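Local coordinates for protein PpBBE-like 1 D396N (PDB 6EO5) that probably oxidises cellobiose as a flavin-dependent oxidase of the berberine bridge enzyme family, carrying a bi-covalently attached FAD, at residues A354-Y365 and Q408-V418. Numbering follows the deposited sequence.
Sequences AMNTGSNAYFIY and QTSYITRYWKV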
loop_
_atom_site.group_PDB
_atom_site.type_symbol
_atom_site.label_atom_id
_atom_site.label_comp_id
_atom_site.label_asym_id
_atom_site.label_seq_id
_atom_site.Cartn_x
_atom_site.Cartn_y
_atom_site.Cartn_z
ATOM N N ALA A 354 9.408 -24.615 -0.332
ATOM C CA ALA A 354 8.902 -24.023 0.902
ATOM C C ALA A 354 7.423 -23.677 0.786
ATOM O O ALA A 354 6.645 -23.945 1.709
ATOM C CB ALA A 354 9.715 -22.780 1.259
ATOM N N MET A 355 7.014 -23.079 -0.336
ATOM C CA MET A 355 5.596 -22.800 -0.533
ATOM C C MET A 355 4.769 -24.081 -0.461
ATOM O O MET A 355 3.687 -24.100 0.136
ATOM C CB MET A 355 5.363 -22.081 -1.871
ATOM C CG MET A 355 3.887 -21.882 -2.206
ATOM S SD MET A 355 3.521 -21.086 -3.782
ATOM C CE MET A 355 3.873 -22.417 -4.922
ATOM N N ASN A 356 5.263 -25.171 -1.045
ATOM C CA ASN A 356 4.434 -26.370 -1.092
ATOM C C ASN A 356 4.413 -27.153 0.225
ATOM O O ASN A 356 3.771 -28.206 0.281
ATOM C CB ASN A 356 4.875 -27.279 -2.245
ATOM C CG ASN A 356 4.586 -26.674 -3.639
ATOM O OD1 ASN A 356 3.614 -25.927 -3.846
ATOM N ND2 ASN A 356 5.442 -27.007 -4.596
ATOM N N THR A 357 5.056 -26.671 1.294
ATOM C CA THR A 357 4.892 -27.322 2.588
ATOM C C THR A 357 3.636 -26.884 3.308
ATOM O O THR A 357 3.463 -27.247 4.471
ATOM C CB THR A 357 6.084 -27.058 3.505
ATOM O OG1 THR A 357 6.140 -25.667 3.806
ATOM C CG2 THR A 357 7.380 -27.497 2.861
ATOM N N GLY A 358 2.766 -26.110 2.668
ATOM C CA GLY A 358 1.598 -25.579 3.339
ATOM C C GLY A 358 0.447 -25.310 2.399
ATOM O O GLY A 358 0.447 -25.803 1.269
ATOM N N SER A 359 -0.543 -24.544 2.845
ATOM C CA SER A 359 -1.709 -24.281 2.012
ATOM C C SER A 359 -2.452 -23.059 2.550
ATOM O O SER A 359 -2.109 -22.503 3.596
ATOM C CB SER A 359 -2.611 -25.508 1.955
ATOM O OG SER A 359 -3.419 -25.570 3.105
ATOM N N ASN A 360 -3.481 -22.652 1.820
ATOM C CA ASN A 360 -4.246 -21.451 2.129
ATOM C C ASN A 360 -3.306 -20.256 2.313
ATOM O O ASN A 360 -3.253 -19.618 3.366
ATOM C CB ASN A 360 -5.143 -21.687 3.351
ATOM C CG ASN A 360 -6.255 -20.646 3.490
ATOM O OD1 ASN A 360 -6.511 -19.841 2.587
ATOM N ND2 ASN A 360 -6.923 -20.662 4.635
ATOM N N ALA A 361 -2.544 -19.980 1.250
ATOM C CA ALA A 361 -1.630 -18.846 1.160
ATOM C C ALA A 361 -1.549 -18.380 -0.295
ATOM O O ALA A 361 -2.001 -19.069 -1.214
ATOM C CB ALA A 361 -0.238 -19.213 1.672
ATOM N N TYR A 362 -0.958 -17.201 -0.510
ATOM C CA TYR A 362 -0.671 -16.759 -1.869
ATOM C C TYR A 362 0.554 -15.847 -1.882
ATOM O O TYR A 362 1.016 -15.371 -0.842
ATOM C CB TYR A 362 -1.886 -16.083 -2.509
ATOM C CG TYR A 362 -2.390 -14.851 -1.806
ATOM C CD1 TYR A 362 -1.916 -13.597 -2.145
ATOM C CD2 TYR A 362 -3.371 -14.936 -0.836
ATOM C CE1 TYR A 362 -2.390 -12.464 -1.507
ATOM C CE2 TYR A 362 -3.851 -13.813 -0.196
ATOM C CZ TYR A 362 -3.358 -12.576 -0.527
ATOM O OH TYR A 362 -3.837 -11.434 0.097
ATOM N N PHE A 363 1.089 -15.630 -3.090
ATOM C CA PHE A 363 2.387 -14.981 -3.298
ATOM C C PHE A 363 2.355 -14.158 -4.583
ATOM O O PHE A 363 2.068 -14.698 -5.659
ATOM C CB PHE A 363 3.498 -16.033 -3.345
ATOM C CG PHE A 363 3.519 -16.918 -2.131
ATOM C CD1 PHE A 363 2.700 -18.044 -2.058
ATOM C CD2 PHE A 363 4.322 -16.607 -1.037
ATOM C CE1 PHE A 363 2.687 -18.848 -0.917
ATOM C CE2 PHE A 363 4.318 -17.420 0.096
ATOM C CZ PHE A 363 3.502 -18.538 0.150
ATOM N N ILE A 364 2.657 -12.859 -4.475
ATOM C CA ILE A 364 2.501 -11.901 -5.567
ATOM C C ILE A 364 3.805 -11.121 -5.717
ATOM O O ILE A 364 4.364 -10.647 -4.724
ATOM C CB ILE A 364 1.320 -10.944 -5.305
ATOM C CG1 ILE A 364 0.021 -11.724 -5.132
ATOM C CG2 ILE A 364 1.175 -9.869 -6.404
ATOM C CD1 ILE A 364 -1.149 -10.836 -4.816
ATOM N N TYR A 365 4.267 -10.956 -6.963
ATOM C CA TYR A 365 5.581 -10.385 -7.262
ATOM C C TYR A 365 5.384 -9.148 -8.128
ATOM O O TYR A 365 5.114 -9.272 -9.327
ATOM C CB TYR A 365 6.469 -11.406 -7.976
ATOM C CG TYR A 365 6.593 -12.749 -7.273
ATOM C CD1 TYR A 365 5.541 -13.661 -7.275
ATOM C CD2 TYR A 365 7.770 -13.119 -6.631
ATOM C CE1 TYR A 365 5.657 -14.896 -6.640
ATOM C CE2 TYR A 365 7.894 -14.355 -5.999
ATOM C CZ TYR A 365 6.832 -15.238 -6.006
ATOM O OH TYR A 365 6.941 -16.470 -5.390
ATOM N N GLN A 408 -0.017 -21.441 10.466
ATOM C CA GLN A 408 0.032 -20.548 9.310
ATOM C C GLN A 408 1.077 -19.459 9.494
ATOM O O GLN A 408 1.738 -19.055 8.528
ATOM C CB GLN A 408 -1.335 -19.916 9.064
ATOM C CG GLN A 408 -2.358 -20.856 8.524
ATOM C CD GLN A 408 -1.969 -21.417 7.178
ATOM O OE1 GLN A 408 -1.195 -22.372 7.095
ATOM N NE2 GLN A 408 -2.504 -20.826 6.106
ATOM N N THR A 409 1.224 -18.960 10.727
ATOM C CA THR A 409 2.235 -17.946 11.011
ATOM C C THR A 409 3.635 -18.527 10.901
ATOM O O THR A 409 4.547 -17.876 10.379
ATOM C CB THR A 409 1.999 -17.348 12.401
ATOM O OG1 THR A 409 0.721 -16.703 12.429
ATOM C CG2 THR A 409 3.057 -16.331 12.739
ATOM N N SER A 410 3.826 -19.753 11.395
ATOM C CA SER A 410 5.118 -20.414 11.262
ATOM C C SER A 410 5.419 -20.739 9.810
ATOM O O SER A 410 6.565 -20.619 9.368
ATOM C CB SER A 410 5.133 -21.682 12.102
ATOM O OG SER A 410 5.417 -21.347 13.441
ATOM N N TYR A 411 4.400 -21.158 9.059
ATOM C CA TYR A 411 4.581 -21.486 7.651
ATOM C C TYR A 411 5.103 -20.288 6.867
ATOM O O TYR A 411 6.105 -20.392 6.153
ATOM C CB TYR A 411 3.261 -21.991 7.083
ATOM C CG TYR A 411 3.168 -21.995 5.585
ATOM C CD1 TYR A 411 3.928 -22.874 4.822
ATOM C CD2 TYR A 411 2.287 -21.142 4.928
ATOM C CE1 TYR A 411 3.829 -22.887 3.445
ATOM C CE2 TYR A 411 2.176 -21.148 3.554
ATOM C CZ TYR A 411 2.952 -22.021 2.818
ATOM O OH TYR A 411 2.846 -22.027 1.454
ATOM N N ILE A 412 4.466 -19.127 7.021
ATOM C CA ILE A 412 4.870 -17.987 6.207
ATOM C C ILE A 412 6.184 -17.384 6.698
ATOM O O ILE A 412 6.892 -16.722 5.922
ATOM C CB ILE A 412 3.742 -16.936 6.147
ATOM C CG1 ILE A 412 3.880 -16.102 4.882
ATOM C CG2 ILE A 412 3.739 -16.053 7.383
ATOM C CD1 ILE A 412 3.391 -16.807 3.623
ATOM N N THR A 413 6.546 -17.616 7.959
ATOM C CA THR A 413 7.829 -17.135 8.459
ATOM C C THR A 413 8.978 -18.049 8.036
ATOM O O THR A 413 10.071 -17.566 7.708
ATOM C CB THR A 413 7.768 -16.999 9.978
ATOM O OG1 THR A 413 6.808 -15.984 10.301
ATOM C CG2 THR A 413 9.125 -16.623 10.546
ATOM N N ARG A 414 8.754 -19.365 8.040
ATOM C CA ARG A 414 9.702 -20.281 7.417
ATOM C C ARG A 414 9.955 -19.889 5.968
ATOM O O ARG A 414 11.105 -19.839 5.514
ATOM C CB ARG A 414 9.169 -21.708 7.472
ATOM C CG ARG A 414 9.293 -22.407 8.786
ATOM C CD ARG A 414 8.821 -23.834 8.613
ATOM N NE ARG A 414 7.361 -23.970 8.578
ATOM C CZ ARG A 414 6.632 -24.422 9.604
ATOM N NH1 ARG A 414 7.244 -24.791 10.742
ATOM N NH2 ARG A 414 5.296 -24.513 9.492
ATOM N N TYR A 415 8.875 -19.619 5.223
ATOM C CA TYR A 415 8.996 -19.255 3.820
ATOM C C TYR A 415 9.859 -18.013 3.652
ATOM O O TYR A 415 10.760 -17.979 2.802
ATOM C CB TYR A 415 7.604 -19.038 3.230
ATOM C CG TYR A 415 7.583 -18.559 1.779
ATOM C CD1 TYR A 415 7.775 -17.211 1.455
ATOM C CD2 TYR A 415 7.350 -19.447 0.740
ATOM C CE1 TYR A 415 7.754 -16.776 0.136
ATOM C CE2 TYR A 415 7.321 -19.020 -0.575
ATOM C CZ TYR A 415 7.521 -17.692 -0.874
ATOM O OH TYR A 415 7.481 -17.284 -2.179
ATOM N N TRP A 416 9.593 -16.976 4.454
ATOM C CA TRP A 416 10.396 -15.759 4.368
ATOM C C TRP A 416 11.870 -16.055 4.612
ATOM O O TRP A 416 12.742 -15.476 3.956
ATOM C CB TRP A 416 9.895 -14.716 5.367
ATOM C CG TRP A 416 10.542 -13.369 5.195
ATOM C CD1 TRP A 416 10.044 -12.308 4.493
ATOM C CD2 TRP A 416 11.817 -12.941 5.718
ATOM N NE1 TRP A 416 10.924 -11.252 4.544
ATOM C CE2 TRP A 416 12.016 -11.610 5.293
ATOM C CE3 TRP A 416 12.801 -13.554 6.507
ATOM C CZ2 TRP A 416 13.161 -10.878 5.626
ATOM C CZ3 TRP A 416 13.937 -12.825 6.837
ATOM C CH2 TRP A 416 14.109 -11.502 6.391
ATOM N N LYS A 417 12.171 -16.964 5.545
ATOM C CA LYS A 417 13.567 -17.249 5.848
ATOM C C LYS A 417 14.238 -18.044 4.733
ATOM O O LYS A 417 15.443 -17.874 4.501
ATOM C CB LYS A 417 13.676 -17.983 7.184
ATOM C CG LYS A 417 13.411 -17.081 8.381
ATOM C CD LYS A 417 13.551 -17.840 9.684
ATOM C CE LYS A 417 13.087 -16.997 10.853
ATOM N NZ LYS A 417 13.228 -17.731 12.145
ATOM N N VAL A 418 13.489 -18.908 4.037
ATOM C CA VAL A 418 14.039 -19.607 2.876
ATOM C C VAL A 418 14.401 -18.608 1.784
ATOM O O VAL A 418 15.532 -18.592 1.284
ATOM C CB VAL A 418 13.052 -20.669 2.357
ATOM C CG1 VAL A 418 13.543 -21.250 1.038
ATOM C CG2 VAL A 418 12.858 -21.771 3.383
HETATM O O HOH W 1 -0.138 -24.545 5.662
HETATM O O HOH W 2 6.454 -19.157 -3.689
#
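Tyr411 of helix 405-420 reaches into the turn that links helix 345-355 to strand 361-367, its OH donating to Met355 O (2.6 Å) and meeting a lone pair of that oxygen within the plane of the carbonyl. With CG anti to the backbone N (chi1 163°), the ring leaves the helix toward this turn. Gly358 CA lies over one face, 4.0 Å from the ring centroid in a CH-pi contact, while Thr357 OG1 and Ala361 CB sit at its edge. One turn further along the helix, Tyr415 offers a face to Phe363, whose CE2 lies over the ring centre, 3.4 Å from Tyr415 CZ; the two planes are inclined at 33°. Ile412 CD1 packs against Phe363 CE2 at 3.7 Å. One turn before Tyr411, Gln408, bent at chi2, donates from NE2 to Ser359 O (3.0 Å) and also to Ser398 O; a water joins Gln408 OE1 to Ser359 N. A phenylalanine in place of Tyr411 would probably leave Met355 O without its hydroxyl donor and the turn less firmly tied to the helix. Tyr415's face and Tyr411's edge thus seat the helix on strand 361-367, while the Tyr411 hydroxyl and Gln408 amide bond to backbone carbonyls of the connection preceding that strand.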